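Local structure of protein osa (Shigella flexneri, 4O7K) at residues E42-L47 / D54-A59; N72-Y77 / P92-M97; W80-V85 / L129-V134; P117-D122 / M140-W145; V123-I128 / V165-H170. The protein suppresses the oncogenicity of Agrobacterium tumefaciens and is a plasmid fertility inhibition factor related to the ParB/Srx superfamily. The protein carries 1 engineered substitution. All coordinates share one frame; numbering follows the deposited sequence. Where two conformers were deposited one is given.

Interaction 1: E42-L47 / D54-A59; sequences EVVWRL and DAFMTA
Arg-46 sends CG anti to its backbone N (chi1 171°) and stays extended as far as NE, while Asp-54 turns CG anti to its own carbonyl carbon (chi1 -61°), and the two charged ends meet. The grip is side-on: NE bonds OD2 of Asp-54 at 2.7 Å, almost straight and in the guanidinium plane, and NH2 makes a more bent bond to OD1 at 3.0 Å. The carboxylate is met from above its own plane, the two planes standing 76° apart. A long arginine suits this place: its CB packs 3.6 Å from CE2 of Phe-56 while the extended chain carries the guanidinium on to Asp-54 and Gln-34. At the other end, Thr-58 OG1 and Ala-59 N both donate to Val-43 O, at 2.8 and 3.1 Å, from opposite faces of that carbonyl, so a hydroxyl adds to the backbone ladder. On the face shared with Met-57, Leu-47 CD1 lies 3.9 Å from CG of that methionine; the rim atoms CZ3 and CH2 of Trp-45 touch the small CB of Ala-59 at 4.1 Å, and its NE1 bonds Tyr-70. Trp-45 with Met-57 and Leu-47 with Ala-55 form the hydrogen-bonded pairs of a classic antiparallel beta hairpin.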
# COMPACT_ATOMS: atom_id res chain seq x y z
N GLU A 42 4.31 5.18 -19.58
CA GLU A 42 4.54 4.54 -18.29
C GLU A 42 3.36 3.68 -17.85
O GLU A 42 2.27 3.76 -18.41
CB GLU A 42 4.84 5.60 -17.23
CG GLU A 42 3.71 6.60 -17.00
CD GLU A 42 4.11 7.76 -16.10
OE1 GLU A 42 5.30 8.12 -16.10
OE2 GLU A 42 3.23 8.31 -15.39
N VAL A 43 3.59 2.86 -16.83
CA VAL A 43 2.50 2.08 -16.27
C VAL A 43 1.73 2.96 -15.29
O VAL A 43 2.31 3.51 -14.35
CB VAL A 43 3.00 0.82 -15.58
CG1 VAL A 43 1.84 0.07 -14.94
CG2 VAL A 43 3.73 -0.06 -16.58
N VAL A 44 0.43 3.11 -15.54
CA VAL A 44 -0.42 3.91 -14.67
C VAL A 44 -1.67 3.12 -14.29
O VAL A 44 -2.27 2.46 -15.14
CB VAL A 44 -0.84 5.23 -15.34
CG1 VAL A 44 -1.88 5.96 -14.50
CG2 VAL A 44 0.39 6.11 -15.56
N TRP A 45 -2.03 3.16 -13.01
CA TRP A 45 -3.30 2.60 -12.57
C TRP A 45 -4.29 3.67 -12.17
O TRP A 45 -3.92 4.69 -11.59
CB TRP A 45 -3.12 1.67 -11.38
CG TRP A 45 -2.29 0.48 -11.57
CD1 TRP A 45 -2.72 -0.77 -11.91
CD2 TRP A 45 -0.88 0.38 -11.37
NE1 TRP A 45 -1.66 -1.64 -11.97
CE2 TRP A 45 -0.51 -0.96 -11.63
CE3 TRP A 45 0.11 1.30 -11.01
CZ2 TRP A 45 0.81 -1.40 -11.54
CZ3 TRP A 45 1.43 0.85 -10.91
CH2 TRP A 45 1.76 -0.48 -11.18
N ARG A 46 -5.56 3.42 -12.49
CA ARG A 46 -6.67 4.12 -11.88
C ARG A 46 -7.05 3.36 -10.62
O ARG A 46 -7.19 2.13 -10.65
CB ARG A 46 -7.86 4.21 -12.85
CG ARG A 46 -9.13 4.75 -12.20
CD ARG A 46 -10.38 4.62 -13.10
NE ARG A 46 -11.56 5.00 -12.33
CZ ARG A 46 -12.45 4.15 -11.82
NH1 ARG A 46 -12.35 2.85 -12.04
NH2 ARG A 46 -13.46 4.62 -11.10
N LEU A 47 -7.20 4.07 -9.51
CA LEU A 47 -7.61 3.42 -8.26
C LEU A 47 -8.94 4.00 -7.81
O LEU A 47 -9.05 5.20 -7.57
CB LEU A 47 -6.55 3.60 -7.16
CG LEU A 47 -5.21 2.86 -7.31
CD1 LEU A 47 -4.34 3.58 -8.32
CD2 LEU A 47 -4.49 2.81 -5.98
N ASP A 54 -11.48 9.50 -8.27
CA ASP A 54 -10.46 8.50 -8.57
C ASP A 54 -9.07 8.98 -8.19
O ASP A 54 -8.77 10.17 -8.30
CB ASP A 54 -10.44 8.15 -10.06
CG ASP A 54 -11.75 7.56 -10.53
OD1 ASP A 54 -12.53 7.07 -9.69
OD2 ASP A 54 -11.98 7.57 -11.76
N ALA A 55 -8.22 8.05 -7.76
CA ALA A 55 -6.80 8.33 -7.61
C ALA A 55 -6.04 7.64 -8.74
O ALA A 55 -6.53 6.67 -9.33
CB ALA A 55 -6.29 7.87 -6.25
N PHE A 56 -4.85 8.16 -9.05
CA PHE A 56 -3.99 7.55 -10.06
C PHE A 56 -2.57 7.39 -9.51
O PHE A 56 -2.05 8.29 -8.85
CB PHE A 56 -3.97 8.38 -11.34
CG PHE A 56 -5.28 8.39 -12.06
CD1 PHE A 56 -6.29 9.27 -11.69
CD2 PHE A 56 -5.52 7.50 -13.10
CE1 PHE A 56 -7.52 9.26 -12.34
CE2 PHE A 56 -6.75 7.50 -13.77
CZ PHE A 56 -7.75 8.38 -13.39
N MET A 57 -1.96 6.24 -9.80
CA MET A 57 -0.59 5.99 -9.39
C MET A 57 0.21 5.43 -10.55
O MET A 57 -0.37 4.94 -11.52
CB MET A 57 -0.55 5.04 -8.18
CG MET A 57 -1.31 5.56 -6.97
SD MET A 57 -1.00 4.58 -5.49
CE MET A 57 0.52 5.36 -4.95
N THR A 58 1.53 5.49 -10.44
CA THR A 58 2.40 5.07 -11.52
C THR A 58 3.65 4.35 -11.01
O THR A 58 4.11 4.59 -9.90
CB THR A 58 2.85 6.26 -12.38
OG1 THR A 58 3.70 5.79 -13.44
CG2 THR A 58 3.62 7.28 -11.54
N ALA A 59 4.19 3.46 -11.84
CA ALA A 59 5.44 2.78 -11.51
C ALA A 59 6.63 3.42 -12.23
O ALA A 59 7.66 2.77 -12.45
CB ALA A 59 5.35 1.30 -11.86

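Interaction 2: N72-Y77 / P92-M97; sequences NGLAFY and PLKQDM
Tyr-77 reaches from the helix 73-81 to the 92-97 segment, where a loop tightens into the 3-10 turn that begins at Lys-94; the contact is a helix-to-loop junction built round one aromatic side chain. Its CB points toward the loop, and CG, anti to the backbone N (chi1 -178°), continues outward. Pro-92 comes first, its carbonyl O lying 3.9 Å from Tyr-77 CE1, near the ring plane. Leu-93 points its CB away from the helix, yet its CA stands only 3.4 Å from the phenol oxygen of Tyr-77. Lys-94 then gives the polar link: its backbone N donates to Tyr-77 OH at 2.9 Å, and the same hydroxyl bonds Glu-14 of the helix 4-24, so this buried oxygen has two partners. A tyrosine fits here because it is flat and greasy along its length and polar at its end. CD of the lysine lies 3.6 Å from Tyr-77 CE2; beyond it a bend at chi3 (74°) turns CE, and NZ reaches a salt bridge with Glu-150, with Arg-17 close by as a like charge. Met-97 closes the walk. Extended beyond CG, its flexible, unbranched chain reaches between Tyr-77 and the helix 140-148, and its terminal CE settles 3.8 Å from CE1 of Tyr-77.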
# COMPACT_ATOMS: atom_id res chain seq x y z
N ASN A 72 -3.80 -6.36 -0.52
CA ASN A 72 -5.02 -6.15 0.23
C ASN A 72 -4.76 -5.05 1.26
O ASN A 72 -3.97 -5.24 2.19
CB ASN A 72 -5.43 -7.47 0.89
CG ASN A 72 -6.69 -7.36 1.72
OD1 ASN A 72 -6.90 -6.37 2.43
ND2 ASN A 72 -7.52 -8.38 1.64
N GLY A 73 -5.40 -3.90 1.08
CA GLY A 73 -5.19 -2.77 1.98
C GLY A 73 -5.26 -3.09 3.46
O GLY A 73 -4.38 -2.69 4.24
N LEU A 74 -6.31 -3.81 3.87
CA LEU A 74 -6.46 -4.17 5.29
C LEU A 74 -5.33 -5.08 5.77
O LEU A 74 -4.90 -4.97 6.92
CB LEU A 74 -7.80 -4.86 5.52
CG LEU A 74 -9.08 -4.04 5.36
CD1 LEU A 74 -10.27 -4.88 5.81
CD2 LEU A 74 -9.02 -2.73 6.14
N ALA A 75 -4.89 -5.99 4.92
CA ALA A 75 -3.79 -6.88 5.30
C ALA A 75 -2.48 -6.11 5.40
O ALA A 75 -1.65 -6.38 6.27
CB ALA A 75 -3.66 -8.01 4.31
N PHE A 76 -2.30 -5.17 4.48
CA PHE A 76 -1.10 -4.33 4.45
C PHE A 76 -1.04 -3.48 5.71
O PHE A 76 0.00 -3.39 6.36
CB PHE A 76 -1.12 -3.46 3.19
CG PHE A 76 0.08 -2.57 3.04
CD1 PHE A 76 1.21 -3.00 2.37
CD2 PHE A 76 0.06 -1.27 3.54
CE1 PHE A 76 2.30 -2.17 2.21
CE2 PHE A 76 1.14 -0.43 3.38
CZ PHE A 76 2.27 -0.89 2.72
N TYR A 77 -2.18 -2.88 6.04
CA TYR A 77 -2.36 -2.09 7.24
C TYR A 77 -1.98 -2.91 8.47
O TYR A 77 -1.21 -2.45 9.31
CB TYR A 77 -3.82 -1.60 7.32
CG TYR A 77 -4.20 -0.72 8.50
CD1 TYR A 77 -3.26 0.02 9.21
CD2 TYR A 77 -5.54 -0.63 8.88
CE1 TYR A 77 -3.65 0.83 10.28
CE2 TYR A 77 -5.93 0.16 9.93
CZ TYR A 77 -4.99 0.88 10.63
OH TYR A 77 -5.42 1.66 11.67
N PRO A 92 0.34 4.96 12.38
CA PRO A 92 -0.78 5.56 13.13
C PRO A 92 -2.07 4.77 12.89
O PRO A 92 -2.17 4.08 11.88
CB PRO A 92 -0.90 6.97 12.54
CG PRO A 92 0.37 7.21 11.77
CD PRO A 92 0.82 5.85 11.31
N LEU A 93 -3.04 4.86 13.80
CA LEU A 93 -4.38 4.38 13.48
C LEU A 93 -4.90 5.17 12.29
O LEU A 93 -4.54 6.33 12.11
CB LEU A 93 -5.34 4.53 14.67
CG LEU A 93 -5.14 3.68 15.93
CD1 LEU A 93 -6.30 3.93 16.87
CD2 LEU A 93 -5.01 2.20 15.60
N LYS A 94 -5.75 4.53 11.49
CA LYS A 94 -6.37 5.18 10.34
C LYS A 94 -6.95 6.55 10.71
O LYS A 94 -6.67 7.53 10.04
CB LYS A 94 -7.48 4.28 9.78
CG LYS A 94 -7.24 3.84 8.37
CD LYS A 94 -7.91 2.50 8.07
CE LYS A 94 -9.41 2.63 7.93
NZ LYS A 94 -10.02 1.34 7.48
N GLN A 95 -7.71 6.61 11.80
CA GLN A 95 -8.33 7.86 12.23
C GLN A 95 -7.34 8.98 12.47
O GLN A 95 -7.71 10.15 12.42
CB GLN A 95 -9.16 7.63 13.51
CG GLN A 95 -8.41 6.97 14.64
CD GLN A 95 -9.31 6.62 15.82
OE1 GLN A 95 -9.45 7.39 16.77
NE2 GLN A 95 -9.95 5.45 15.75
N ASP A 96 -6.07 8.63 12.71
CA ASP A 96 -5.07 9.64 13.03
C ASP A 96 -4.13 9.91 11.86
O ASP A 96 -3.31 10.82 11.92
CB ASP A 96 -4.26 9.21 14.25
CG ASP A 96 -5.10 9.12 15.50
OD1 ASP A 96 -5.99 9.98 15.68
OD2 ASP A 96 -4.89 8.18 16.29
N MET A 97 -4.25 9.11 10.81
CA MET A 97 -3.36 9.29 9.67
C MET A 97 -3.42 10.70 9.07
O MET A 97 -2.38 11.23 8.70
CB MET A 97 -3.66 8.23 8.60
CG MET A 97 -3.10 6.86 8.95
SD MET A 97 -3.60 5.61 7.76
CE MET A 97 -2.98 4.12 8.55

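Interaction 3: W80-V85 / L129-V134; sequences WLALGV and LGHFAV
His-131 NE2 donates to the carbonyl O of Ala-82 at 2.7 Å, joining the end of the helix 73-81 and its type I turn, Leu-81 to Gly-84, to the outermost strand 131-136 of the mixed sheet. The acceptor lies in the imidazole plane, the donor on a carbonyl lone pair. In His-131 chi1 (58°) puts CG between the backbone N and the carbonyl carbon, and the ring presents its NE2 edge to Ala-82. Alanine suits position 82, because its small CB can pack 3.7 Å from CD2 of His-131 and 4.0 Å from CB of Ala-133. Val-134 CG2, in the conformer given, lies 3.8 Å from Trp-80 CB. Leu-83 brings its branched end to the strand, with CD2 3.9 Å from Ala-133 CB and CG 3.3 Å from Val-134 O, a buried oxygen with no polar partner in the model. Further out, Gly-84 takes a positive phi (101°) where a CB would strike the preceding carbonyl. A backbone bond between Val-134 and Ala-79 ties strand to helix, and Phe-132 turns away to stack on His-170. The Trp-80 ring packs against the helix 140-148, and its NE1 hydrogen-bonds Gln-89 O of the following loop.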
# COMPACT_ATOMS: atom_id res chain seq x y z
N TRP A 80 1.70 -3.61 8.70
CA TRP A 80 2.39 -2.37 9.06
C TRP A 80 2.28 -2.12 10.57
O TRP A 80 3.26 -1.76 11.22
CB TRP A 80 1.82 -1.19 8.26
CG TRP A 80 2.56 0.10 8.38
CD1 TRP A 80 3.69 0.35 9.14
CD2 TRP A 80 2.22 1.33 7.74
NE1 TRP A 80 4.06 1.67 8.99
CE2 TRP A 80 3.18 2.29 8.14
CE3 TRP A 80 1.19 1.72 6.86
CZ2 TRP A 80 3.15 3.61 7.69
CZ3 TRP A 80 1.16 3.03 6.41
CH2 TRP A 80 2.14 3.96 6.83
N LEU A 81 1.10 -2.33 11.12
CA LEU A 81 0.91 -2.21 12.56
C LEU A 81 1.79 -3.20 13.33
O LEU A 81 2.14 -2.95 14.48
CB LEU A 81 -0.56 -2.44 12.93
CG LEU A 81 -1.51 -1.28 12.61
CD1 LEU A 81 -2.95 -1.75 12.70
CD2 LEU A 81 -1.27 -0.10 13.53
N ALA A 82 2.18 -4.30 12.68
CA ALA A 82 3.00 -5.31 13.34
C ALA A 82 4.46 -4.85 13.53
O ALA A 82 5.26 -5.52 14.17
CB ALA A 82 2.95 -6.62 12.56
N LEU A 83 4.79 -3.69 12.97
CA LEU A 83 6.07 -3.07 13.22
C LEU A 83 6.18 -2.70 14.69
O LEU A 83 7.28 -2.61 15.23
CB LEU A 83 6.28 -1.83 12.36
CG LEU A 83 6.98 -1.91 11.02
CD1 LEU A 83 7.43 -0.50 10.61
CD2 LEU A 83 8.13 -2.89 11.03
N GLY A 84 5.04 -2.46 15.33
CA GLY A 84 5.03 -2.04 16.72
C GLY A 84 4.80 -0.55 16.84
O GLY A 84 4.68 0.14 15.82
N VAL A 85 4.77 -0.04 18.06
CA VAL A 85 4.36 1.35 18.29
C VAL A 85 5.49 2.35 18.48
O VAL A 85 5.27 3.56 18.45
CB VAL A 85 3.43 1.45 19.52
CG1 VAL A 85 2.10 0.78 19.25
CG2 VAL A 85 4.10 0.85 20.74
N LEU A 129 10.20 -8.90 16.46
CA LEU A 129 9.87 -9.71 17.65
C LEU A 129 9.29 -11.07 17.29
O LEU A 129 8.28 -11.49 17.84
CB LEU A 129 8.90 -8.95 18.55
CG LEU A 129 9.49 -7.67 19.15
CD1 LEU A 129 8.46 -6.96 20.01
CD2 LEU A 129 10.76 -7.98 19.95
N GLY A 130 9.91 -11.73 16.32
CA GLY A 130 9.47 -13.05 15.93
C GLY A 130 8.22 -13.11 15.07
O GLY A 130 7.67 -14.19 14.90
N HIS A 131 7.75 -11.98 14.54
CA HIS A 131 6.61 -12.03 13.62
C HIS A 131 6.81 -11.23 12.33
O HIS A 131 7.68 -10.36 12.22
CB HIS A 131 5.31 -11.56 14.30
CG HIS A 131 5.36 -10.18 14.87
ND1 HIS A 131 5.47 -9.93 16.22
CD2 HIS A 131 5.28 -8.96 14.27
CE1 HIS A 131 5.47 -8.62 16.43
NE2 HIS A 131 5.36 -8.01 15.27
N PHE A 132 6.00 -11.57 11.33
CA PHE A 132 6.07 -10.90 10.04
C PHE A 132 5.60 -9.45 10.15
O PHE A 132 4.66 -9.15 10.87
CB PHE A 132 5.21 -11.64 9.01
CG PHE A 132 5.27 -11.04 7.65
CD1 PHE A 132 6.28 -11.39 6.77
CD2 PHE A 132 4.34 -10.08 7.27
CE1 PHE A 132 6.35 -10.81 5.52
CE2 PHE A 132 4.41 -9.50 6.02
CZ PHE A 132 5.42 -9.86 5.14
N ALA A 133 6.27 -8.56 9.42
CA ALA A 133 5.82 -7.18 9.33
C ALA A 133 6.25 -6.56 8.01
O ALA A 133 7.03 -7.14 7.26
CB ALA A 133 6.36 -6.35 10.51
N VAL A 134 5.71 -5.38 7.71
CA VAL A 134 6.19 -4.64 6.54
C VAL A 134 6.80 -3.32 6.98
O VAL A 134 6.33 -2.67 7.92
CB VAL A 134 5.07 -4.38 5.50
CG1 VAL A 134 4.52 -5.69 4.98
CG2 VAL A 134 3.95 -3.56 6.10

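Interaction 4: P117-D122 / M140-W145; sequences PVPLAD and MTRSMW. With PO4 (phosphate ion), chain B; IPA (isopropyl alcohol), chain E; PO4 (phosphate ion), chain C.
Oxygen O4 of the chain B phosphate is gripped twice by Arg-142, the residue that also reaches across to Pro-119: the backbone N bonds it at 2.9 Å and NE at 2.7 Å. NH2 holds O1 of the same ion at 3.0 Å, and NH1 donates to the carbonyl O of Pro-119 at 2.8 Å, from above the carbonyl plane. This fan needs a folded chain: CG lies between the backbone N and the carbonyl carbon (chi1 72°), and a bend at chi3 (68°) turns NE toward the phosphate. Val-118 CG1, 3.6 Å from NH1, slides past the arginine in the opposite direction, while the Pro-119 ring meets it at about a right angle. Thr-141 adds its N and its OG1 to phosphate O2, the latter at 2.8 Å, and Lys-102 also bonds this ion. Backbone N-H groups of a helix start, a hydroxyl and cationic side chains thus contact a phosphate probably taken from the crystallisation liquor. The spacing of Gly-139 and Arg-142 recalls the GxxR signature of ParB/Srx proteins, which is consistent with a pocket suited to phosphoryl groups, with Pro-119 O helping to orient the arginine.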
# COMPACT_ATOMS: atom_id res chain seq x y z
N PRO A 117 0.16 11.18 -11.85
CA PRO A 117 -0.07 10.05 -10.95
C PRO A 117 0.99 9.98 -9.85
O PRO A 117 2.15 10.34 -10.09
CB PRO A 117 0.00 8.83 -11.87
CG PRO A 117 0.73 9.30 -13.09
CD PRO A 117 0.41 10.76 -13.24
N VAL A 118 0.58 9.53 -8.68
CA VAL A 118 1.49 9.37 -7.55
C VAL A 118 2.35 8.11 -7.70
O VAL A 118 1.83 7.02 -7.89
CB VAL A 118 0.71 9.29 -6.23
CG1 VAL A 118 1.66 9.10 -5.03
CG2 VAL A 118 -0.13 10.55 -6.05
N PRO A 119 3.69 8.26 -7.63
CA PRO A 119 4.57 7.08 -7.69
C PRO A 119 4.31 6.10 -6.54
O PRO A 119 3.90 6.50 -5.45
CB PRO A 119 5.97 7.69 -7.59
CG PRO A 119 5.80 9.09 -8.11
CD PRO A 119 4.45 9.52 -7.61
N LEU A 120 4.52 4.81 -6.81
CA LEU A 120 4.30 3.77 -5.82
C LEU A 120 5.25 3.89 -4.63
O LEU A 120 6.36 4.40 -4.75
CB LEU A 120 4.48 2.39 -6.46
CG LEU A 120 3.54 2.07 -7.62
CD1 LEU A 120 3.78 0.64 -8.07
CD2 LEU A 120 2.11 2.28 -7.17
N ALA A 121 4.79 3.39 -3.49
CA ALA A 121 5.63 3.17 -2.32
C ALA A 121 6.58 2.01 -2.55
O ALA A 121 6.25 1.04 -3.25
CB ALA A 121 4.77 2.90 -1.11
N ASP A 122 7.76 2.11 -1.96
CA ASP A 122 8.75 1.04 -1.94
C ASP A 122 8.80 0.42 -0.54
O ASP A 122 9.18 1.08 0.42
CB ASP A 122 10.12 1.58 -2.32
CG ASP A 122 10.17 2.06 -3.76
OD1 ASP A 122 10.44 1.23 -4.65
OD2 ASP A 122 9.94 3.26 -3.99
N MET A 140 5.57 6.16 2.89
CA MET A 140 4.70 5.97 4.05
C MET A 140 3.47 6.87 4.03
O MET A 140 2.37 6.41 4.30
CB MET A 140 5.49 6.20 5.36
CG MET A 140 6.29 5.00 5.79
SD MET A 140 6.99 5.18 7.46
CE MET A 140 8.10 6.55 7.16
N THR A 141 3.64 8.15 3.72
CA THR A 141 2.50 9.05 3.80
C THR A 141 1.48 8.76 2.70
O THR A 141 0.28 8.80 2.95
CB THR A 141 2.91 10.51 3.72
OG1 THR A 141 4.07 10.74 4.52
CG2 THR A 141 1.79 11.38 4.24
N ARG A 142 1.93 8.48 1.48
CA ARG A 142 0.98 8.17 0.42
C ARG A 142 0.27 6.86 0.73
O ARG A 142 -0.88 6.68 0.36
CB ARG A 142 1.68 8.11 -0.95
CG ARG A 142 2.56 6.90 -1.17
CD ARG A 142 3.55 7.15 -2.30
NE ARG A 142 4.54 8.17 -1.95
CZ ARG A 142 5.25 8.87 -2.83
NH1 ARG A 142 5.07 8.66 -4.14
NH2 ARG A 142 6.12 9.77 -2.43
N SER A 143 0.93 5.96 1.46
CA SER A 143 0.29 4.73 1.94
C SER A 143 -0.80 5.04 2.96
O SER A 143 -1.86 4.41 2.95
CB SER A 143 1.32 3.77 2.57
OG SER A 143 2.25 3.29 1.61
N MET A 144 -0.54 6.01 3.84
CA MET A 144 -1.55 6.43 4.81
C MET A 144 -2.78 7.00 4.12
O MET A 144 -3.92 6.74 4.52
CB MET A 144 -0.98 7.48 5.77
CG MET A 144 0.13 6.98 6.68
SD MET A 144 0.65 8.31 7.78
CE MET A 144 2.18 7.65 8.47
N TRP A 145 -2.54 7.80 3.08
CA TRP A 145 -3.63 8.43 2.34
C TRP A 145 -4.55 7.34 1.79
O TRP A 145 -5.76 7.37 2.01
CB TRP A 145 -3.08 9.31 1.21
CG TRP A 145 -4.13 10.17 0.52
CD1 TRP A 145 -4.48 11.46 0.82
CD2 TRP A 145 -4.97 9.77 -0.58
NE1 TRP A 145 -5.48 11.89 -0.03
CE2 TRP A 145 -5.80 10.88 -0.89
CE3 TRP A 145 -5.11 8.59 -1.32
CZ2 TRP A 145 -6.74 10.84 -1.92
CZ3 TRP A 145 -6.05 8.56 -2.34
CH2 TRP A 145 -6.85 9.68 -2.63
P PO4 B . 5.63 10.04 1.17
O1 PO4 B . 6.93 10.04 0.42
O2 PO4 B . 5.89 9.78 2.64
O3 PO4 B . 4.92 11.36 0.98
O4 PO4 B . 4.72 8.94 0.66
C1 IPA E . 7.55 10.66 -5.50
C2 IPA E . 7.17 12.14 -5.45
C3 IPA E . 6.34 12.52 -6.66
O2 IPA E . 6.42 12.38 -4.28
P PO4 C . -8.70 14.40 0.35
O1 PO4 C . -7.53 13.99 1.24
O2 PO4 C . -9.87 13.48 0.60
O3 PO4 C . -9.12 15.82 0.65
O4 PO4 C . -8.28 14.33 -1.09

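Interaction 5: V123-I128 / V165-H170; sequences VSPTMI and VMLAEH. With IPA (isopropyl alcohol), chain F.
Pro-125 is the bump of the strand, and its ring presses into the hollow between Met-166 and Leu-167 of the helix. Its CD meets CG of Leu-167 at 3.8 Å, while CB lies 3.8 Å from the sulfur SD of Met-166; both helix side chains cross the ring at about a right angle. A proline is well placed here: it is compact and rigid, and with no N-H, its ring offers the helix an apolar surface. Leu-167 sets CG anti to its carbonyl carbon (chi1 -74°), and its fork then straddles two neighbours. CD1 runs up to CG2 of Val-123 at 3.9 Å, and CD2 sits 3.9 Å from the backbone N of Pro-125. In fold terms, the helix 161-171 lies across a strand of the mixed sheet, the two short axes passing 8.1 Å apart at 75°, a steep crossing, consistent with a contact limited to Met-166 and Leu-167 and the strand residues 123-125. Val-123, beta-branched and buried, fills the inner end against Phe-136 and Val-156. Toward the surface the exposed chain of Met-166 brings its sulfur against CB and CG of the proline. Phe-132 also packs on Pro-125.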
# COMPACT_ATOMS: atom_id res chain seq x y z
N VAL A 123 8.37 -0.84 -0.44
CA VAL A 123 8.26 -1.48 0.87
C VAL A 123 9.06 -2.78 0.91
O VAL A 123 9.60 -3.23 -0.10
CB VAL A 123 6.80 -1.79 1.24
CG1 VAL A 123 5.94 -0.52 1.19
CG2 VAL A 123 6.25 -2.87 0.31
N SER A 124 9.13 -3.37 2.10
CA SER A 124 9.89 -4.59 2.29
C SER A 124 9.27 -5.44 3.37
O SER A 124 8.77 -4.92 4.37
CB SER A 124 11.34 -4.25 2.65
OG SER A 124 11.93 -3.41 1.66
N PRO A 125 9.30 -6.77 3.18
CA PRO A 125 8.92 -7.66 4.27
C PRO A 125 10.02 -7.63 5.32
O PRO A 125 11.17 -7.38 4.96
CB PRO A 125 8.85 -9.03 3.60
CG PRO A 125 9.80 -8.92 2.45
CD PRO A 125 9.73 -7.49 1.98
N THR A 126 9.69 -7.87 6.59
CA THR A 126 10.70 -7.89 7.63
C THR A 126 10.18 -8.71 8.82
O THR A 126 9.05 -9.20 8.80
CB THR A 126 11.10 -6.44 8.08
OG1 THR A 126 12.30 -6.48 8.87
CG2 THR A 126 9.98 -5.75 8.86
N MET A 127 11.03 -8.86 9.83
CA MET A 127 10.71 -9.65 11.01
C MET A 127 10.86 -8.75 12.24
O MET A 127 11.88 -8.09 12.41
CB MET A 127 11.62 -10.88 11.11
CG MET A 127 11.27 -11.90 12.19
SD MET A 127 11.83 -11.41 13.84
CE MET A 127 13.59 -11.37 13.58
N ILE A 128 9.83 -8.72 13.08
CA ILE A 128 9.83 -7.91 14.29
C ILE A 128 9.36 -8.78 15.43
O ILE A 128 8.28 -9.35 15.36
CB ILE A 128 8.89 -6.68 14.17
CG1 ILE A 128 9.42 -5.69 13.12
CG2 ILE A 128 8.73 -6.00 15.52
CD1 ILE A 128 10.72 -5.00 13.50
N VAL A 165 7.50 -12.13 -3.37
CA VAL A 165 6.68 -13.31 -3.16
C VAL A 165 6.26 -13.41 -1.68
O VAL A 165 5.11 -13.77 -1.38
CB VAL A 165 7.40 -14.61 -3.62
CG1 VAL A 165 6.67 -15.84 -3.12
CG2 VAL A 165 7.49 -14.63 -5.14
N MET A 166 7.18 -13.05 -0.78
CA MET A 166 6.88 -13.00 0.65
C MET A 166 5.79 -11.98 0.98
O MET A 166 4.88 -12.27 1.76
CB MET A 166 8.16 -12.66 1.44
CG MET A 166 8.15 -13.17 2.84
SD MET A 166 9.73 -12.76 3.64
CE MET A 166 10.90 -13.40 2.45
N LEU A 167 5.89 -10.78 0.41
CA LEU A 167 4.82 -9.80 0.55
C LEU A 167 3.48 -10.34 0.04
O LEU A 167 2.46 -10.29 0.74
CB LEU A 167 5.18 -8.51 -0.19
CG LEU A 167 6.25 -7.65 0.48
CD1 LEU A 167 6.82 -6.62 -0.49
CD2 LEU A 167 5.70 -6.96 1.72
N ALA A 168 3.48 -10.87 -1.18
CA ALA A 168 2.27 -11.43 -1.76
C ALA A 168 1.68 -12.52 -0.86
O ALA A 168 0.47 -12.54 -0.62
CB ALA A 168 2.56 -11.99 -3.16
N GLU A 169 2.54 -13.39 -0.31
CA GLU A 169 2.09 -14.42 0.62
C GLU A 169 1.27 -13.86 1.78
O GLU A 169 0.18 -14.34 2.07
CB GLU A 169 3.29 -15.18 1.20
CG GLU A 169 2.88 -16.19 2.28
CD GLU A 169 4.08 -16.86 2.94
OE1 GLU A 169 5.21 -16.68 2.46
OE2 GLU A 169 3.87 -17.57 3.94
N HIS A 170 1.80 -12.84 2.46
CA HIS A 170 1.17 -12.34 3.67
C HIS A 170 0.09 -11.28 3.43
O HIS A 170 -0.88 -11.23 4.17
CB HIS A 170 2.24 -11.79 4.62
CG HIS A 170 3.15 -12.85 5.17
ND1 HIS A 170 2.88 -13.52 6.34
CD2 HIS A 170 4.31 -13.37 4.69
CE1 HIS A 170 3.84 -14.40 6.57
NE2 HIS A 170 4.71 -14.33 5.58
C1 IPA F . 0.98 -12.88 10.29
C2 IPA F . 0.70 -13.63 8.99
C3 IPA F . -0.80 -13.83 8.80
O2 IPA F . 1.20 -12.88 7.91

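Interactions 1 and 4 lie 11 Å apart between centres and share the mixed sheet: Phe-56 O and Val-118 N, 2.9 Å apart, probably join strands 55-58 and 118-128. The latter strand continues into interaction 5, whose neighbour, interaction 3, is about 10 Å away between centres; Thr-126 N approaches Ala-133 O to 2.8 Å, and Val-134 touches Leu-167. Interactions 2 and 3 both use the helix 73-81. The phosphate-binding helix of interaction 4 is flanked by both, since Met-144 packs against Pro-92 and Met-97 and also against Trp-80. Interaction 1 sits across the chain's centre from interaction 3, about 28 Å away between centres.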